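Local coordinates for putative epoxide hydrolase protein (Klebsiella pneumoniae subsp. pneumoniae, PDB 5BOV), which probably acts as a hydrolase of the alpha/beta hydrolase fold, with an assignment as epoxide hydrolase or monoacylglycerol lipase that remains tentative, at residues D43-A48 with F197-R202; Q103-G108 with R126-V131; T115-A120 with L130-G135. All blocks are in the same frame, centred on the assembly; numbering follows the deposited sequence.

Contact 1: D43-A48 with F197-R202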
ATOM      1  N   ASP A  43       6.261   3.916   4.835  1.00  7.15           N
ATOM      2  CA  ASP A  43       7.231   3.044   4.168  1.00  7.32           C
ATOM      3  C   ASP A  43       7.313   1.673   4.852  1.00  7.29           C
ATOM      4  O   ASP A  43       6.419   1.343   5.630  1.00  7.41           O
ATOM      5  CB  ASP A  43       8.622   3.693   4.031  1.00  7.81           C
ATOM      6  CG  ASP A  43       9.423   3.662   5.301  1.00  8.24           C
ATOM      7  OD1 ASP A  43       8.869   3.402   6.380  1.00  8.32           O
ATOM      8  OD2 ASP A  43      10.614   4.051   5.177  1.00  9.65           O
ATOM      9  N   ILE A  44       8.356   0.903   4.558  1.00  7.13           N
ATOM     10  CA  ILE A  44       8.515  -0.432   5.110  1.00  7.35           C
ATOM     11  C   ILE A  44       8.507  -0.468   6.650  1.00  7.59           C
ATOM     12  O   ILE A  44       8.239  -1.494   7.282  1.00  7.75           O
ATOM     13  CB  ILE A  44       9.783  -1.140   4.583  1.00  7.45           C
ATOM     14  CG1 ILE A  44      11.055  -0.425   5.003  1.00  7.93           C
ATOM     15  CG2 ILE A  44       9.662  -1.282   3.052  1.00  7.58           C
ATOM     16  CD1 ILE A  44      12.292  -1.207   4.719  1.00  8.01           C
ATOM     17  N   GLN A  45       8.853   0.665   7.312  1.00  7.79           N
ATOM     18  CA  GLN A  45       8.839   0.669   8.759  1.00  7.91           C
ATOM     19  C   GLN A  45       7.470   0.410   9.357  1.00  7.86           C
ATOM     20  O   GLN A  45       7.330   0.070  10.542  1.00  8.22           O
ATOM     21  CB  GLN A  45       9.426   1.975   9.331  1.00  8.26           C
ATOM     22  CG  GLN A  45      10.852   2.289   8.896  1.00  8.77           C
ATOM     23  CD  GLN A  45      11.856   1.137   9.048  1.00  9.14           C
ATOM     24  OE1 GLN A  45      12.732   0.971   8.134  1.00 10.79           O
ATOM     25  NE2 GLN A  45      11.811   0.443  10.080  1.00  8.93           N
ATOM     26  N   SER A  46       6.420   0.555   8.550  1.00  7.70           N
ATOM     27  CA  SER A  46       5.084   0.196   8.963  1.00  7.62           C
ATOM     28  C   SER A  46       5.012  -1.305   9.412  1.00  7.27           C
ATOM     29  O   SER A  46       4.153  -1.627  10.235  1.00  7.82           O
ATOM     30  CB  SER A  46       4.114   0.350   7.794  1.00  7.86           C
ATOM     31  OG  SER A  46       3.986   1.700   7.373  1.00  8.36           O
ATOM     32  N   TYR A  47       5.967  -2.111   8.933  1.00  7.14           N
ATOM     33  CA  TYR A  47       6.026  -3.521   9.227  1.00  6.99           C
ATOM     34  C   TYR A  47       7.256  -3.912   9.987  1.00  7.30           C
ATOM     35  O   TYR A  47       7.508  -5.100  10.138  1.00  7.43           O
ATOM     36  CB  TYR A  47       5.920  -4.291   7.919  1.00  7.00           C
ATOM     37  CG  TYR A  47       4.642  -3.969   7.148  1.00  6.94           C
ATOM     38  CD1 TYR A  47       3.411  -4.436   7.602  1.00  6.92           C
ATOM     39  CD2 TYR A  47       4.666  -3.180   6.001  1.00  7.05           C
ATOM     40  CE1 TYR A  47       2.248  -4.212   6.911  1.00  6.86           C
ATOM     41  CE2 TYR A  47       3.490  -2.892   5.297  1.00  6.74           C
ATOM     42  CZ  TYR A  47       2.284  -3.387   5.750  1.00  6.92           C
ATOM     43  OH  TYR A  47       1.121  -3.176   5.062  1.00  7.03           O
ATOM     44  N   ALA A  48       7.904  -2.962  10.673  1.00  7.68           N
ATOM     45  CA  ALA A  48       9.128  -3.305  11.404  1.00  8.28           C
ATOM     46  C   ALA A  48       8.856  -4.191  12.576  1.00  8.79           C
ATOM     47  O   ALA A  48       9.801  -4.861  13.068  1.00  8.62           O
ATOM     48  CB  ALA A  48       9.866  -2.054  11.835  1.00  8.55           C
ATOM     49  N   PHE A 197       8.674   9.218  12.929  1.00 10.37           N
ATOM     50  CA  PHE A 197       8.379   9.841  11.664  1.00 10.35           C
ATOM     51  C   PHE A 197       9.619   9.999  10.810  1.00 10.12           C
ATOM     52  O   PHE A 197       9.632   9.713   9.615  1.00  9.70           O
ATOM     53  CB  PHE A 197       7.668  11.214  11.836  1.00 10.78           C
ATOM     54  CG  PHE A 197       7.458  11.882  10.567  1.00 11.03           C
ATOM     55  CD1 PHE A 197       6.505  11.356   9.691  1.00 11.03           C
ATOM     56  CD2 PHE A 197       8.293  12.884  10.117  1.00 11.90           C
ATOM     57  CE1 PHE A 197       6.369  11.912   8.456  1.00 11.06           C
ATOM     58  CE2 PHE A 197       8.148  13.413   8.859  1.00 11.79           C
ATOM     59  CZ  PHE A 197       7.213  12.915   8.018  1.00 11.45           C
ATOM     60  N   ALA A 198      10.678  10.524  11.411  1.00 10.22           N
ATOM     61  CA  ALA A 198      11.882  10.788  10.684  1.00 10.49           C
ATOM     62  C   ALA A 198      12.507   9.600  10.001  1.00 10.62           C
ATOM     63  O   ALA A 198      13.087   9.688   8.905  1.00 10.48           O
ATOM     64  CB  ALA A 198      12.910  11.480  11.602  1.00 10.82           C
ATOM     65  N   LYS A 199      12.364   8.448  10.622  1.00 11.19           N
ATOM     66  CA  LYS A 199      12.892   7.225  10.031  1.00 12.46           C
ATOM     67  C   LYS A 199      12.228   6.888   8.701  1.00 11.38           C
ATOM     68  O   LYS A 199      12.896   6.542   7.709  1.00 12.20           O
ATOM     69  CB  LYS A 199      12.768   6.081  10.995  1.00 14.03           C
ATOM     70  CG  LYS A 199      13.602   4.867  10.597  1.00 17.13           C
ATOM     71  CD  LYS A 199      13.465   3.841  11.728  1.00 19.35           C
ATOM     72  CE  LYS A 199      14.484   2.720  11.703  1.00 22.03           C
ATOM     73  NZ  LYS A 199      14.269   1.854  12.965  1.00 21.63           N
ATOM     74  N   THR A 200      10.906   7.065   8.615  1.00 10.66           N
ATOM     75  CA  THR A 200      10.219   6.888   7.338  1.00 10.30           C
ATOM     76  C   THR A 200      10.434   8.096   6.420  1.00 10.41           C
ATOM     77  O   THR A 200      10.575   7.939   5.220  1.00  9.74           O
ATOM     78  CB  THR A 200       8.694   6.652   7.586  1.00 10.25           C
ATOM     79  OG1 THR A 200       8.557   5.338   8.163  1.00 10.06           O
ATOM     80  CG2 THR A 200       7.901   6.769   6.325  1.00  9.63           C
ATOM     81  N   ALA A 201      10.540   9.306   6.943  1.00 11.31           N
ATOM     82  CA  ALA A 201      10.754  10.478   6.097  1.00 11.57           C
ATOM     83  C   ALA A 201      11.980  10.347   5.227  1.00 11.99           C
ATOM     84  O   ALA A 201      12.025  10.845   4.102  1.00 11.62           O
ATOM     85  CB  ALA A 201      10.838  11.733   6.930  1.00 11.95           C
ATOM     86  N   ARG A 202      12.994   9.672   5.747  1.00 13.13           N
ATOM     87  CA  ARG A 202      14.184   9.444   4.977  1.00 14.98           C
ATOM     88  C   ARG A 202      13.860   8.775   3.626  1.00 14.63           C
ATOM     89  O   ARG A 202      14.448   9.095   2.558  1.00 14.78           O
ATOM     90  CB  ARG A 202      15.244   8.659   5.908  1.00 18.53           C
ATOM     91  CG  ARG A 202      16.520   8.262   5.213  1.00 23.68           C
ATOM     92  CD  ARG A 202      17.479   7.304   6.006  1.00 26.58           C
ATOM     93  NE  ARG A 202      18.415   6.854   4.957  1.00 33.70           N
ATOM     94  CZ  ARG A 202      19.442   7.586   4.451  1.00 38.98           C
ATOM     95  NH1 ARG A 202      19.793   8.816   4.939  1.00 36.51           N
ATOM     96  NH2 ARG A 202      20.179   7.061   3.448  1.00 41.60           N
TER
HETATM   97  O   HOH W   1       5.921   4.057   7.890  1.00  9.97           O
HETATM   98  O   HOH W   2      11.380   1.143  12.629  1.00 13.25           O
HETATM   99  O   HOH W   3      14.081  -0.598  11.463  1.00 14.94           O
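Asp43 OD1 accepts a hydrogen bond from Thr200 OG1 at 2.7 Å. The hydroxyl meets this oxygen from above the carboxylate plane, 51° out of it. From the opposite face comes a second donor, Gln45 N, 2.9 Å from Asp43 OD1. That bond closes an Asx turn at the start of the short 3-10 segment 44-46. Asp43 CG stands between its own backbone N and carbonyl carbon (chi1 78°), and Thr200 CG2 packs against it, 3.6 Å from Asp43 CG. A water then donates to Thr200 OG1 and accepts from Asp43 N, and it is also bonded to Ser46 OG. Nearer the surface, Gln45 crosses the extended Lys199 chain at about a right angle, with Gln45 NE2 3.9 Å from Lys199 CE. Helix 194-201 belongs to the helical insertion between strands 127-133 and 247-252, where relatives of this fold carry a lid. The contact probably joins such a lid to the core. Two donors on opposite faces of Asp43 OD1 would help to fix the rotation of the carboxylate. Gln45 NE2 and Lys199 NZ are both donors and do not bond each other, so two waters mediate by accepting from each, one of them weakly from the amide.

Contact 2: Q103-G108 with R126-V131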
ATOM      1  N   GLN A 103       3.154 -18.204  -5.068  1.00 15.72           N
ATOM      2  CA  GLN A 103       1.963 -17.721  -4.381  1.00 15.34           C
ATOM      3  C   GLN A 103       2.332 -17.180  -3.004  1.00 13.30           C
ATOM      4  O   GLN A 103       3.255 -17.689  -2.376  1.00 14.10           O
ATOM      5  CB  GLN A 103       0.987 -18.890  -4.288  1.00 16.93           C
ATOM      6  CG  GLN A 103      -0.384 -18.495  -3.756  1.00 19.97           C
ATOM      7  CD  GLN A 103      -1.293 -19.686  -3.343  1.00 22.89           C
ATOM      8  OE1 GLN A 103      -0.920 -20.498  -2.490  1.00 26.00           O
ATOM      9  NE2 GLN A 103      -2.409 -19.844  -4.042  1.00 23.32           N
ATOM     10  N   ALA A 104       1.691 -16.072  -2.563  1.00 11.15           N
ATOM     11  CA  ALA A 104       1.977 -15.531  -1.253  1.00 10.11           C
ATOM     12  C   ALA A 104       0.683 -15.047  -0.604  1.00  9.45           C
ATOM     13  O   ALA A 104      -0.291 -14.707  -1.295  1.00  9.64           O
ATOM     14  CB  ALA A 104       2.918 -14.378  -1.345  1.00 10.53           C
ATOM     15  N   ASP A 105       0.709 -14.923   0.730  1.00  8.73           N
ATOM     16  CA  ASP A 105      -0.264 -14.115   1.437  1.00  8.66           C
ATOM     17  C   ASP A 105       0.113 -12.642   1.218  1.00  8.12           C
ATOM     18  O   ASP A 105       1.283 -12.337   1.241  1.00  8.17           O
ATOM     19  CB  ASP A 105      -0.208 -14.448   2.898  1.00  8.65           C
ATOM     20  CG  ASP A 105      -0.675 -15.808   3.208  1.00  9.02           C
ATOM     21  OD1 ASP A 105      -1.671 -16.287   2.652  1.00  9.72           O
ATOM     22  OD2 ASP A 105      -0.015 -16.478   4.133  1.00  8.82           O
ATOM     23  N   LEU A 106      -0.865 -11.794   0.905  1.00  7.83           N
ATOM     24  CA  LEU A 106      -0.614 -10.360   0.727  1.00  8.24           C
ATOM     25  C   LEU A 106      -1.349  -9.583   1.775  1.00  7.78           C
ATOM     26  O   LEU A 106      -2.500  -9.892   2.127  1.00  7.22           O
ATOM     27  CB  LEU A 106      -1.085  -9.883  -0.634  1.00  9.43           C
ATOM     28  CG  LEU A 106      -0.450 -10.484  -1.854  1.00 10.71           C
ATOM     29  CD1 LEU A 106      -0.983  -9.724  -3.070  1.00 12.11           C
ATOM     30  CD2 LEU A 106       1.003 -10.537  -1.827  1.00 11.71           C
ATOM     31  N   ALA A 107      -0.740  -8.487   2.217  1.00  7.25           N
ATOM     32  CA  ALA A 107      -1.399  -7.585   3.174  1.00  7.32           C
ATOM     33  C   ALA A 107      -0.964  -6.165   2.880  1.00  7.39           C
ATOM     34  O   ALA A 107       0.184  -5.938   2.483  1.00  8.24           O
ATOM     35  CB  ALA A 107      -1.038  -7.925   4.589  1.00  7.12           C
ATOM     36  N   GLY A 108      -1.893  -5.221   3.025  1.00  7.04           N
ATOM     37  CA  GLY A 108      -1.540  -3.868   2.785  1.00  7.20           C
ATOM     38  C   GLY A 108      -2.525  -2.857   3.381  1.00  7.40           C
ATOM     39  O   GLY A 108      -3.616  -3.228   3.860  1.00  7.57           O
ATOM     40  N   ARG A 126      -1.872 -16.174  -7.700  1.00 13.79           N
ATOM     41  CA  ARG A 126      -0.648 -15.744  -7.015  1.00 13.38           C
ATOM     42  C   ARG A 126      -0.917 -15.349  -5.568  1.00 12.56           C
ATOM     43  O   ARG A 126       0.014 -15.053  -4.807  1.00 11.95           O
ATOM     44  CB  ARG A 126      -0.037 -14.536  -7.691  1.00 14.29           C
ATOM     45  CG  ARG A 126       0.311 -14.663  -9.193  1.00 15.23           C
ATOM     46  CD  ARG A 126       1.139 -15.846  -9.558  1.00 16.74           C
ATOM     47  NE  ARG A 126       2.519 -15.806  -9.108  1.00 16.92           N
ATOM     48  CZ  ARG A 126       3.539 -15.250  -9.761  1.00 17.38           C
ATOM     49  NH1 ARG A 126       3.391 -14.572 -10.887  1.00 17.75           N
ATOM     50  NH2 ARG A 126       4.753 -15.314  -9.193  1.00 16.94           N
ATOM     51  N   VAL A 127      -2.189 -15.248  -5.182  1.00 11.89           N
ATOM     52  CA  VAL A 127      -2.558 -14.710  -3.856  1.00 11.01           C
ATOM     53  C   VAL A 127      -3.265 -15.768  -3.019  1.00 11.54           C
ATOM     54  O   VAL A 127      -4.416 -16.175  -3.273  1.00 12.16           O
ATOM     55  CB  VAL A 127      -3.409 -13.434  -3.941  1.00 10.68           C
ATOM     56  CG1 VAL A 127      -3.640 -12.878  -2.523  1.00 10.81           C
ATOM     57  CG2 VAL A 127      -2.721 -12.404  -4.810  1.00 10.53           C
ATOM     58  N   LYS A 128      -2.576 -16.302  -2.020  1.00 10.59           N
ATOM     59  CA  LYS A 128      -3.183 -17.305  -1.151  1.00 10.92           C
ATOM     60  C   LYS A 128      -4.328 -16.734  -0.295  1.00 10.43           C
ATOM     61  O   LYS A 128      -5.376 -17.371  -0.147  1.00 11.37           O
ATOM     62  CB  LYS A 128      -2.075 -17.972  -0.291  1.00 12.21           C
ATOM     63  CG  LYS A 128      -2.550 -19.022   0.632  1.00 12.98           C
ATOM     64  CD  LYS A 128      -1.346 -19.645   1.393  1.00 13.92           C
ATOM     65  CE  LYS A 128      -1.848 -20.808   2.192  1.00 15.28           C
ATOM     66  NZ  LYS A 128      -2.597 -20.397   3.392  1.00 15.14           N
ATOM     67  N   SER A 129      -4.074 -15.601   0.364  1.00  9.19           N
ATOM     68  CA  SER A 129      -5.084 -14.905   1.129  1.00  8.66           C
ATOM     69  C   SER A 129      -4.638 -13.447   1.188  1.00  8.13           C
ATOM     70  O   SER A 129      -3.500 -13.129   0.832  1.00  7.85           O
ATOM     71  CB  SER A 129      -5.216 -15.456   2.510  1.00  9.06           C
ATOM     72  OG  SER A 129      -4.025 -15.221   3.311  1.00  8.87           O
ATOM     73  N   LEU A 130      -5.563 -12.608   1.581  1.00  7.79           N
ATOM     74  CA  LEU A 130      -5.425 -11.159   1.570  1.00  7.54           C
ATOM     75  C   LEU A 130      -5.902 -10.490   2.840  1.00  7.63           C
ATOM     76  O   LEU A 130      -6.940 -10.859   3.392  1.00  7.60           O
ATOM     77  CB  LEU A 130      -6.303 -10.642   0.408  1.00  7.67           C
ATOM     78  CG  LEU A 130      -6.424  -9.159   0.212  1.00  7.87           C
ATOM     79  CD1 LEU A 130      -5.063  -8.518  -0.107  1.00  7.83           C
ATOM     80  CD2 LEU A 130      -7.479  -8.823  -0.862  1.00  8.39           C
ATOM     81  N   VAL A 131      -5.072  -9.579   3.396  1.00  7.45           N
ATOM     82  CA  VAL A 131      -5.490  -8.677   4.428  1.00  7.37           C
ATOM     83  C   VAL A 131      -5.521  -7.293   3.794  1.00  7.21           C
ATOM     84  O   VAL A 131      -4.506  -6.785   3.361  1.00  6.85           O
ATOM     85  CB  VAL A 131      -4.592  -8.700   5.674  1.00  7.44           C
ATOM     86  CG1 VAL A 131      -5.027  -7.659   6.662  1.00  7.76           C
ATOM     87  CG2 VAL A 131      -4.673 -10.071   6.317  1.00  7.48           C
TER
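Gln103 lays its side chain across Lys128 at about a right angle, where two parallel strands begin to pair. Its CG is anti to the backbone N (chi1 -172°) and the chain stays extended beyond it. Gln103 CB comes within 4.0 Å of Arg126 O. Gln103 CG lies over the Val127-Lys128 peptide, 3.6 Å from Lys128 N. CD and OE1 then rest on the start of the lysine chain, with Gln103 OE1 3.5 Å from Lys128 CB. The amide nitrogen NE2 has a weak hydrogen bond to Gln125 O. Five backbone hydrogen bonds pair the strands, from Ala104 N to Arg126 O at one end to Gly108 N to Val131 O at the other. A beta bulge shifts the register by one residue between Ala104 and Leu106. Within it, Ser129 OG donates to Asp105 OD1 at 2.7 Å, from above the carboxylate plane. Lys128 passes the same oxygen with its CB, 3.4 Å from Asp105 OD1, and its NZ forms a salt bridge with Asp302. Leu106 CD1 packs on Val127 CG2 at 3.6 Å, and Ala107 CB meets Val131 CB at 3.8 Å. Gly108 opens a GxDxG sequence consistent with the nucleophile elbow of this fold. These are neighbouring strands of the central alpha/beta hydrolase sheet, joined by a beta-alpha-beta crossover. Leu106, Val127 and Leu130 face the crossover helix 111-122. Ala107 and Val131 point to the other side, against helix 291-303, and strand 32-37 flanks strand 104-108.

Contact 3: T115-A120 with L130-G135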
ATOM      1  N   THR A 115      -2.890  -2.017  -4.045  1.00  7.51           N
ATOM      2  CA  THR A 115      -2.008  -2.795  -4.838  1.00  7.74           C
ATOM      3  C   THR A 115      -2.253  -4.322  -4.596  1.00  7.82           C
ATOM      4  O   THR A 115      -2.391  -5.079  -5.550  1.00  7.99           O
ATOM      5  CB  THR A 115      -0.523  -2.460  -4.507  1.00  7.68           C
ATOM      6  OG1 THR A 115      -0.270  -1.071  -4.809  1.00  7.98           O
ATOM      7  CG2 THR A 115       0.389  -3.279  -5.273  1.00  8.17           C
ATOM      8  N   ALA A 116      -2.382  -4.716  -3.333  1.00  7.40           N
ATOM      9  CA  ALA A 116      -2.675  -6.117  -3.037  1.00  7.54           C
ATOM     10  C   ALA A 116      -4.042  -6.548  -3.571  1.00  7.78           C
ATOM     11  O   ALA A 116      -4.170  -7.658  -4.077  1.00  8.14           O
ATOM     12  CB  ALA A 116      -2.663  -6.330  -1.514  1.00  7.50           C
ATOM     13  N   ASP A 117      -5.046  -5.661  -3.474  1.00  7.29           N
ATOM     14  CA  ASP A 117      -6.349  -5.874  -3.991  1.00  7.69           C
ATOM     15  C   ASP A 117      -6.239  -6.201  -5.533  1.00  7.89           C
ATOM     16  O   ASP A 117      -6.897  -7.138  -6.017  1.00  8.10           O
ATOM     17  CB  ASP A 117      -7.276  -4.717  -3.828  1.00  7.80           C
ATOM     18  CG  ASP A 117      -7.679  -4.443  -2.392  1.00  7.89           C
ATOM     19  OD1 ASP A 117      -7.347  -5.232  -1.475  1.00  7.70           O
ATOM     20  OD2 ASP A 117      -8.221  -3.341  -2.216  1.00  7.76           O
ATOM     21  N   ILE A 118      -5.488  -5.373  -6.257  1.00  8.33           N
ATOM     22  CA  ILE A 118      -5.338  -5.551  -7.675  1.00  8.73           C
ATOM     23  C   ILE A 118      -4.652  -6.891  -7.988  1.00  9.24           C
ATOM     24  O   ILE A 118      -5.118  -7.598  -8.924  1.00  9.52           O
ATOM     25  CB  ILE A 118      -4.586  -4.375  -8.318  1.00  8.91           C
ATOM     26  CG1 ILE A 118      -5.426  -3.143  -8.235  1.00  8.60           C
ATOM     27  CG2 ILE A 118      -4.223  -4.685  -9.815  1.00  9.13           C
ATOM     28  CD1 ILE A 118      -4.666  -1.854  -8.530  1.00  8.60           C
ATOM     29  N   VAL A 119      -3.586  -7.237  -7.288  1.00  9.33           N
ATOM     30  CA  VAL A 119      -2.940  -8.515  -7.531  1.00  9.99           C
ATOM     31  C   VAL A 119      -3.931  -9.648  -7.324  1.00 10.16           C
ATOM     32  O   VAL A 119      -4.024 -10.580  -8.144  1.00 10.62           O
ATOM     33  CB  VAL A 119      -1.676  -8.729  -6.697  1.00  9.94           C
ATOM     34  CG1 VAL A 119      -1.032 -10.009  -7.021  1.00 10.21           C
ATOM     35  CG2 VAL A 119      -0.716  -7.613  -7.010  1.00  9.97           C
ATOM     36  N   ALA A 120      -4.733  -9.580  -6.247  1.00 10.14           N
ATOM     37  CA  ALA A 120      -5.678 -10.600  -5.981  1.00 10.31           C
ATOM     38  C   ALA A 120      -6.780 -10.683  -7.017  1.00 10.90           C
ATOM     39  O   ALA A 120      -7.282 -11.769  -7.305  1.00 11.91           O
ATOM     40  CB  ALA A 120      -6.257 -10.388  -4.570  1.00  9.83           C
ATOM     41  N   LEU A 130      -5.563 -12.608   1.581  1.00  7.79           N
ATOM     42  CA  LEU A 130      -5.425 -11.159   1.570  1.00  7.54           C
ATOM     43  C   LEU A 130      -5.902 -10.490   2.840  1.00  7.63           C
ATOM     44  O   LEU A 130      -6.940 -10.859   3.392  1.00  7.60           O
ATOM     45  CB  LEU A 130      -6.303 -10.642   0.408  1.00  7.67           C
ATOM     46  CG  LEU A 130      -6.424  -9.159   0.212  1.00  7.87           C
ATOM     47  CD1 LEU A 130      -5.063  -8.518  -0.107  1.00  7.83           C
ATOM     48  CD2 LEU A 130      -7.479  -8.823  -0.862  1.00  8.39           C
ATOM     49  N   VAL A 131      -5.072  -9.579   3.396  1.00  7.45           N
ATOM     50  CA  VAL A 131      -5.490  -8.677   4.428  1.00  7.37           C
ATOM     51  C   VAL A 131      -5.521  -7.293   3.794  1.00  7.21           C
ATOM     52  O   VAL A 131      -4.506  -6.785   3.361  1.00  6.85           O
ATOM     53  CB  VAL A 131      -4.592  -8.700   5.674  1.00  7.44           C
ATOM     54  CG1 VAL A 131      -5.027  -7.659   6.662  1.00  7.76           C
ATOM     55  CG2 VAL A 131      -4.673 -10.071   6.317  1.00  7.48           C
ATOM     56  N   SER A 132      -6.715  -6.712   3.710  1.00  7.01           N
ATOM     57  CA  SER A 132      -6.890  -5.414   3.027  1.00  7.15           C
ATOM     58  C   SER A 132      -7.467  -4.405   3.997  1.00  7.22           C
ATOM     59  O   SER A 132      -8.673  -4.410   4.312  1.00  7.22           O
ATOM     60  CB  SER A 132      -7.800  -5.590   1.798  1.00  7.82           C
ATOM     61  OG  SER A 132      -7.802  -4.425   0.985  1.00  7.58           O
ATOM     62  N   VAL A 133      -6.624  -3.495   4.469  1.00  7.16           N
ATOM     63  CA  VAL A 133      -7.098  -2.490   5.381  1.00  7.41           C
ATOM     64  C   VAL A 133      -7.990  -1.469   4.626  1.00  8.03           C
ATOM     65  O   VAL A 133      -7.603  -0.994   3.539  1.00  8.16           O
ATOM     66  CB  VAL A 133      -5.972  -1.692   6.053  1.00  7.64           C
ATOM     67  CG1 VAL A 133      -6.501  -0.571   6.937  1.00  7.66           C
ATOM     68  CG2 VAL A 133      -5.048  -2.613   6.812  1.00  7.96           C
ATOM     69  N   SER A 134      -9.129  -1.171   5.193  1.00  8.37           N
ATOM     70  CA  SER A 134     -10.164  -0.275   4.586  1.00  8.63           C
ATOM     71  C   SER A 134     -10.900  -0.891   3.413  1.00  8.81           C
ATOM     72  O   SER A 134     -11.578  -0.171   2.689  1.00 10.50           O
ATOM     73  CB  SER A 134      -9.640   1.136   4.287  1.00  9.11           C
ATOM     74  OG  SER A 134      -9.108   1.699   5.486  1.00 10.77           O
ATOM     75  N   GLY A 135     -10.796  -2.210   3.222  1.00  8.80           N
ATOM     76  CA  GLY A 135     -11.693  -2.896   2.335  1.00  9.49           C
ATOM     77  C   GLY A 135     -11.219  -2.938   0.885  1.00  9.15           C
ATOM     78  O   GLY A 135     -10.120  -3.327   0.584  1.00  9.66           O
TER
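Asp117 has CG anti to its carbonyl carbon (chi1 -69°), and Ser132 has OG anti to its backbone N (chi1 -170°). These torsions bring Asp117 CG within 3.4 Å of Ser132 OG, and a chi2 near zero then places OD1. The pair lies between helix 111-122 and strand 127-133, the last two elements of a beta-alpha-beta unit of the alpha/beta hydrolase fold. The short segments run at 141° to each other, with their axes 8.8 Å apart at closest. Beside the polar pair, Leu130 packs from the strand against the helix. Its CD1 presses on Ala116 CB at 3.5 Å. Its other methyl, CD2, lies 4.2 Å from Ala120 CB and also touches Asp117 OD1. At the end of the strand the chain makes a type II beta turn from Ser132 to Gly135, closed by Gly135 N to Ser132 O. The turn brings the carbonyl of Gly135 back beside the serine side chain. Asp117 OD2 accepts from Leu137 N and so ties the helix to the loop after the strand. OD1 may do the same for the strand end through Ser132. Ser132 OG stands 2.6 Å from Asp117 OD1 and equally 2.6 Å from Gly135 O, and which oxygen receives its single proton is unsettled.

How the contacts relate
Contacts 2 and 3 are buried and belong to one beta-alpha-beta unit. They share Leu130 and Val131, and their centres are about 8 Å apart. Contact 2 is a strand pair, held by a ladder of backbone bonds. Contact 3 sets the helix on that sheet through methyl packing and one compact polar cluster. Leu106 and Val127 of contact 2 touch Val119 of contact 3, so both feed one apolar layer. Contact 1 is only partly buried, with exposed Lys199 at its edge, and relies on side chains and bridging waters. Its centre lies about 22 Å from that of contact 2, yet Tyr47 OH reaches within 3.6 Å of Gly108 CA.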